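Local atomic coordinates of peptide chain release factor RF2 (PDB entry 2IHR), a protein that directs termination of translation at the stop codons UGA and UAA and promotes release of the finished peptide from the ribosome. Residues Phe149-Asp155 and Gln168-Glu174; Arg142-Gln147 and Asp338-Met342. All coordinates share one frame; numbering follows the deposited sequence.

Contact 1 (Phe149-Asp155 and Gln168-Glu174); sequences FQVEVVD and QILVKGE
Lys172 turns its CG anti to its own carbonyl carbon (chi1 -49°) and then runs extended, which carries NZ diagonally across to Glu152 on the neighbouring strand. The chains of Glu152 and the lysine cross obliquely. Lys172 NZ lies 3.1 Å from Glu152 OE1 and a little farther from OE2. This is a salt bridge, although both of its hydrogen bonds are weak. At the other end of the ladder, Gln168 holds CG anti to its backbone N and stretches out. Its OE1 comes to 3.4 Å from CG1 of Val154.

The two strands form an antiparallel beta hairpin, at 155° between their directions. Gln150 with Lys172 and Glu152 with Leu170 are hydrogen-bonded pairs. The bond from Lys172 N to Gln150 O is nearly straight (174°) at 2.8 Å. Val151 with Val171 and Val153 with Ile169 are non-hydrogen-bonded pairs. Then the register slips by one: Val154 and Asp155 both face Gln168 in a classic beta bulge. Gln168 O takes a bond from Asp155 N at 3.2 Å and a weak one from Val154 N.

The Phe149 ring lies obliquely against Val171, with Phe149 CD2 3.6 Å from Val171 CG1. Its CD1 is also 3.6 Å from CA of Gly173. A side chain on that glycine would run into the ring.

Strand 150-158 is at the edge of the sheet within this chain, and strand 164-172 separates it from strand 115-122, where Thr119 OG1 bonds Gln168 NE2. Val151 and Ile169 turn to helix 127-145. On the other face, Glu152 and Leu170 meet Leu274 of helix 268-294, which Val154 also touches from the bulge.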
loop_
_atom_site.group_PDB
_atom_site.type_symbol
_atom_site.label_atom_id
_atom_site.label_comp_id
_atom_site.label_asym_id
_atom_site.label_seq_id
_atom_site.Cartn_x
_atom_site.Cartn_y
_atom_site.Cartn_z
ATOM N N PHE A 149 12.719 2.118 -1.324
ATOM C CA PHE A 149 12.025 2.230 -0.053
ATOM C C PHE A 149 12.881 1.502 0.959
ATOM O O PHE A 149 13.609 0.580 0.616
ATOM C CB PHE A 149 10.637 1.575 -0.078
ATOM C CG PHE A 149 9.663 2.194 -1.047
ATOM C CD1 PHE A 149 9.869 3.475 -1.568
ATOM C CD2 PHE A 149 8.478 1.518 -1.374
ATOM C CE1 PHE A 149 8.884 4.094 -2.403
ATOM C CE2 PHE A 149 7.492 2.110 -2.201
ATOM C CZ PHE A 149 7.688 3.399 -2.714
ATOM N N GLN A 150 12.789 1.926 2.211
ATOM C CA GLN A 150 13.546 1.315 3.291
ATOM C C GLN A 150 12.635 0.330 4.009
ATOM O O GLN A 150 11.441 0.577 4.230
ATOM C CB GLN A 150 14.047 2.392 4.262
ATOM C CG GLN A 150 14.902 3.449 3.597
ATOM C CD GLN A 150 16.158 2.862 3.000
ATOM O OE1 GLN A 150 17.119 2.575 3.713
ATOM N NE2 GLN A 150 16.155 2.660 1.684
ATOM N N VAL A 151 13.218 -0.792 4.374
ATOM C CA VAL A 151 12.462 -1.820 5.031
ATOM C C VAL A 151 12.999 -2.035 6.448
ATOM O O VAL A 151 14.207 -2.197 6.656
ATOM C CB VAL A 151 12.518 -3.168 4.189
ATOM C CG1 VAL A 151 11.721 -4.290 4.879
ATOM C CG2 VAL A 151 11.967 -2.933 2.794
ATOM N N GLU A 152 12.070 -2.043 7.408
ATOM C CA GLU A 152 12.363 -2.255 8.819
ATOM C C GLU A 152 11.642 -3.518 9.259
ATOM O O GLU A 152 10.424 -3.526 9.399
ATOM C CB GLU A 152 11.843 -1.076 9.621
ATOM C CG GLU A 152 12.836 -0.467 10.549
ATOM C CD GLU A 152 12.748 1.045 10.557
ATOM O OE1 GLU A 152 13.200 1.659 9.563
ATOM O OE2 GLU A 152 12.225 1.618 11.548
ATOM N N VAL A 153 12.368 -4.603 9.458
ATOM C CA VAL A 153 11.694 -5.809 9.893
ATOM C C VAL A 153 11.243 -5.628 11.329
ATOM O O VAL A 153 12.027 -5.802 12.261
ATOM C CB VAL A 153 12.602 -7.022 9.865
ATOM C CG1 VAL A 153 11.820 -8.271 10.429
ATOM C CG2 VAL A 153 13.135 -7.224 8.467
ATOM N N VAL A 154 9.982 -5.279 11.516
ATOM C CA VAL A 154 9.483 -5.088 12.859
ATOM C C VAL A 154 9.614 -6.370 13.645
ATOM O O VAL A 154 10.068 -6.373 14.773
ATOM C CB VAL A 154 8.024 -4.662 12.849
ATOM C CG1 VAL A 154 7.472 -4.736 14.249
ATOM C CG2 VAL A 154 7.899 -3.238 12.282
ATOM N N ASP A 155 9.250 -7.482 13.045
ATOM C CA ASP A 155 9.328 -8.736 13.781
ATOM C C ASP A 155 9.333 -9.874 12.777
ATOM O O ASP A 155 8.820 -9.734 11.691
ATOM C CB ASP A 155 8.118 -8.838 14.740
ATOM C CG ASP A 155 8.268 -9.954 15.783
ATOM O OD1 ASP A 155 9.405 -10.239 16.208
ATOM O OD2 ASP A 155 7.246 -10.534 16.201
ATOM N N GLN A 168 6.386 -9.132 9.960
ATOM C CA GLN A 168 5.764 -7.811 9.871
ATOM C C GLN A 168 6.802 -6.721 9.611
ATOM O O GLN A 168 7.695 -6.490 10.414
ATOM C CB GLN A 168 5.004 -7.482 11.146
ATOM C CG GLN A 168 4.495 -6.066 11.132
ATOM C CD GLN A 168 3.745 -5.743 12.368
ATOM O OE1 GLN A 168 4.332 -5.598 13.452
ATOM N NE2 GLN A 168 2.425 -5.653 12.239
ATOM N N ILE A 169 6.649 -6.041 8.480
ATOM C CA ILE A 169 7.582 -5.006 8.089
ATOM C C ILE A 169 7.001 -3.609 7.931
ATOM O O ILE A 169 5.781 -3.408 7.856
ATOM C CB ILE A 169 8.287 -5.386 6.798
ATOM C CG1 ILE A 169 7.302 -5.347 5.616
ATOM C CG2 ILE A 169 8.888 -6.768 6.958
ATOM C CD1 ILE A 169 7.973 -5.477 4.190
ATOM N N LEU A 170 7.919 -2.646 7.893
ATOM C CA LEU A 170 7.591 -1.243 7.768
ATOM C C LEU A 170 8.356 -0.806 6.545
ATOM O O LEU A 170 9.607 -0.883 6.508
ATOM C CB LEU A 170 8.078 -0.499 9.004
ATOM C CG LEU A 170 7.849 1.009 9.093
ATOM C CD1 LEU A 170 6.412 1.328 8.953
ATOM C CD2 LEU A 170 8.390 1.483 10.406
ATOM N N VAL A 171 7.593 -0.375 5.538
ATOM C CA VAL A 171 8.146 0.032 4.261
ATOM C C VAL A 171 8.009 1.523 4.196
ATOM O O VAL A 171 6.898 2.055 4.108
ATOM C CB VAL A 171 7.375 -0.678 3.080
ATOM C CG1 VAL A 171 7.870 -0.181 1.692
ATOM C CG2 VAL A 171 7.576 -2.183 3.191
ATOM N N LYS A 172 9.159 2.188 4.211
ATOM C CA LYS A 172 9.218 3.645 4.205
ATOM C C LYS A 172 9.587 4.264 2.857
ATOM O O LYS A 172 10.650 4.002 2.295
ATOM C CB LYS A 172 10.203 4.083 5.284
ATOM C CG LYS A 172 9.980 3.428 6.660
ATOM C CD LYS A 172 11.146 3.751 7.549
ATOM C CE LYS A 172 10.769 3.662 9.009
ATOM N NZ LYS A 172 11.731 4.416 9.892
ATOM N N GLY A 173 8.684 5.097 2.353
ATOM C CA GLY A 173 8.873 5.752 1.072
ATOM C C GLY A 173 7.537 6.361 0.675
ATOM O O GLY A 173 6.493 6.017 1.239
ATOM N N GLU A 174 7.567 7.265 -0.304
ATOM C CA GLU A 174 6.368 7.947 -0.763
ATOM C C GLU A 174 5.355 6.983 -1.341
ATOM O O GLU A 174 5.666 6.190 -2.224
ATOM C CB GLU A 174 6.747 9.047 -1.775
ATOM C CG GLU A 174 6.049 9.023 -3.133
ATOM C CD GLU A 174 6.561 7.922 -4.044
ATOM O OE1 GLU A 174 7.793 7.714 -4.085
ATOM O OE2 GLU A 174 5.736 7.273 -4.727
#

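Contact 2 (Arg142-Gln147 and Asp338-Met342); sequences RFAERQ and DGDLM
Asp338 OD2 is shared by two arginines of the segment 142-147. It lies in the plane of the Arg146 guanidinium, at its edge, and Asp338 OD2 forms a salt bridge 2.6 Å from Arg146 NH2. Arg142 NH2 also bonds Asp338 OD2, at 3.3 Å. Asp338 lies just past helix 333-336, immediately before Gly339, the C-prime residue of a Schellman motif. Gly339 N reaches back to Val336 O, and Asp340 N to Asn335 O.

Arg142 grips the carboxylate side-on, its NE bonding Asp338 OD1 at 3.0 Å. NE and NH2 both approach from above the carboxylate plane. Bends at chi2 and chi3 fold its chain back over Asp338 O, which lies against one guanidinium face. Arg142 NH1 makes a salt bridge to Glu145 OE2, so four charged residues form one network. With an alanine here in place of Arg142, Asp338 OD1 and Glu145 would probably lose their arginine partner, and Arg146 would be left to face the aspartate alone.

The guanidinium of Arg146 stands almost perpendicular to the Asp338 carboxylate (85°). One of its faces lies on the turn, with Asp340 N over its centre. A side chain on Gly339 would clash with Arg146 NE. The carboxylate of Asp340 pairs elsewhere, with Arg330.

Farther along the turn the packing is largely apolar. Phe143 brings CG to 3.7 Å from Leu341 CD1, and Gly339 O sits at the ring edge, in its plane. Met342 adds a Met-aromatic contact at the edge, its SD 4.0 Å from Phe143 CE1. Gln147 OE1 lies 3.5 Å from Met342 SD.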
loop_
_atom_site.group_PDB
_atom_site.type_symbol
_atom_site.label_atom_id
_atom_site.label_comp_id
_atom_site.label_asym_id
_atom_site.label_seq_id
_atom_site.Cartn_x
_atom_site.Cartn_y
_atom_site.Cartn_z
ATOM N N ARG A 142 12.048 -7.473 -1.900
ATOM C CA ARG A 142 12.697 -7.139 -3.170
ATOM C C ARG A 142 11.916 -6.003 -3.828
ATOM O O ARG A 142 12.500 -5.152 -4.511
ATOM C CB ARG A 142 12.742 -8.340 -4.156
ATOM C CG ARG A 142 13.731 -9.448 -3.846
ATOM C CD ARG A 142 15.187 -9.005 -4.178
ATOM N NE ARG A 142 15.402 -8.858 -5.611
ATOM C CZ ARG A 142 15.471 -7.693 -6.244
ATOM N NH1 ARG A 142 15.375 -6.566 -5.538
ATOM N NH2 ARG A 142 15.519 -7.651 -7.594
ATOM N N PHE A 143 10.599 -5.993 -3.643
ATOM C CA PHE A 143 9.778 -4.950 -4.252
ATOM C C PHE A 143 10.198 -3.592 -3.725
ATOM O O PHE A 143 10.383 -2.642 -4.483
ATOM C CB PHE A 143 8.304 -5.145 -3.935
ATOM C CG PHE A 143 7.468 -3.952 -4.277
ATOM C CD1 PHE A 143 7.256 -3.589 -5.612
ATOM C CD2 PHE A 143 6.956 -3.143 -3.277
ATOM C CE1 PHE A 143 6.554 -2.422 -5.949
ATOM C CE2 PHE A 143 6.244 -1.962 -3.593
ATOM C CZ PHE A 143 6.051 -1.606 -4.935
ATOM N N ALA A 144 10.335 -3.510 -2.413
ATOM C CA ALA A 144 10.735 -2.269 -1.771
ATOM C C ALA A 144 12.123 -1.880 -2.294
ATOM O O ALA A 144 12.358 -0.762 -2.733
ATOM C CB ALA A 144 10.766 -2.476 -0.257
ATOM N N GLU A 145 13.020 -2.846 -2.236
ATOM C CA GLU A 145 14.394 -2.733 -2.691
ATOM C C GLU A 145 14.440 -1.944 -4.002
ATOM O O GLU A 145 15.021 -0.866 -4.064
ATOM C CB GLU A 145 14.924 -4.160 -2.911
ATOM C CG GLU A 145 16.397 -4.434 -2.699
ATOM C CD GLU A 145 16.656 -5.931 -2.386
ATOM O OE1 GLU A 145 16.174 -6.429 -1.317
ATOM O OE2 GLU A 145 17.335 -6.608 -3.210
ATOM N N ARG A 146 13.805 -2.486 -5.039
ATOM C CA ARG A 146 13.790 -1.872 -6.355
ATOM C C ARG A 146 12.927 -0.627 -6.509
ATOM O O ARG A 146 12.765 -0.081 -7.606
ATOM C CB ARG A 146 13.420 -2.921 -7.427
ATOM C CG ARG A 146 12.097 -3.678 -7.232
ATOM C CD ARG A 146 11.750 -4.572 -8.448
ATOM N NE ARG A 146 12.463 -5.861 -8.488
ATOM C CZ ARG A 146 12.653 -6.558 -9.617
ATOM N NH1 ARG A 146 12.200 -6.090 -10.776
ATOM N NH2 ARG A 146 13.258 -7.741 -9.605
ATOM N N GLN A 147 12.404 -0.129 -5.411
ATOM C CA GLN A 147 11.567 1.046 -5.528
ATOM C C GLN A 147 12.161 2.224 -4.751
ATOM O O GLN A 147 11.659 3.344 -4.794
ATOM C CB GLN A 147 10.167 0.694 -5.026
ATOM C CG GLN A 147 9.073 1.350 -5.804
ATOM C CD GLN A 147 8.903 0.723 -7.153
ATOM O OE1 GLN A 147 8.175 1.231 -8.020
ATOM N NE2 GLN A 147 9.570 -0.412 -7.344
ATOM N N ASP A 338 10.299 -11.753 -7.675
ATOM C CA ASP A 338 11.536 -11.144 -7.325
ATOM C C ASP A 338 11.400 -9.619 -7.156
ATOM O O ASP A 338 12.392 -8.884 -7.078
ATOM C CB ASP A 338 12.508 -11.558 -8.413
ATOM C CG ASP A 338 13.850 -10.914 -8.289
ATOM O OD1 ASP A 338 14.618 -11.171 -7.325
ATOM O OD2 ASP A 338 14.104 -10.144 -9.204
ATOM N N GLY A 339 10.153 -9.153 -7.108
ATOM C CA GLY A 339 9.890 -7.762 -6.897
ATOM C C GLY A 339 9.134 -7.039 -7.986
ATOM O O GLY A 339 8.420 -6.039 -7.732
ATOM N N ASP A 340 9.262 -7.499 -9.218
ATOM C CA ASP A 340 8.590 -6.768 -10.287
ATOM C C ASP A 340 7.045 -6.846 -10.170
ATOM O O ASP A 340 6.395 -7.686 -10.820
ATOM C CB ASP A 340 9.132 -7.317 -11.603
ATOM C CG ASP A 340 8.373 -6.829 -12.832
ATOM O OD1 ASP A 340 7.871 -5.654 -12.823
ATOM O OD2 ASP A 340 8.306 -7.640 -13.809
ATOM N N LEU A 341 6.465 -5.935 -9.384
ATOM C CA LEU A 341 5.022 -5.900 -9.139
ATOM C C LEU A 341 4.164 -4.780 -9.726
ATOM O O LEU A 341 2.913 -4.860 -9.730
ATOM C CB LEU A 341 4.784 -5.842 -7.639
ATOM C CG LEU A 341 5.380 -6.919 -6.776
ATOM C CD1 LEU A 341 5.069 -6.623 -5.273
ATOM C CD2 LEU A 341 4.876 -8.232 -7.284
ATOM N N MET A 342 4.802 -3.735 -10.216
ATOM C CA MET A 342 4.042 -2.600 -10.674
ATOM C C MET A 342 2.811 -2.807 -11.510
ATOM O O MET A 342 1.793 -2.164 -11.280
ATOM C CB MET A 342 4.974 -1.609 -11.363
ATOM C CG MET A 342 5.912 -0.904 -10.398
ATOM S SD MET A 342 5.090 -0.183 -8.933
ATOM C CE MET A 342 3.676 0.637 -9.630
#

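The centres of contacts 1 and 2 are about 13 Å apart. The end of helix 127-145 joins them, since the chain passes from it through a short turn into strand 150-158. Ala144, between the residues that serve contact 2, turns to the sheet instead. Its CB packs on Val151 CG2 at 3.3 Å, and its O is probably hydrogen-bonded to Phe149 N at 3.2 Å. One side of the helix end thus rests on the hairpin of contact 1. Other residues there hold the turn before helix 342-353, far along the chain. Neither contact includes Gln240, the last residue of the GGQ motif, and both are structural packing.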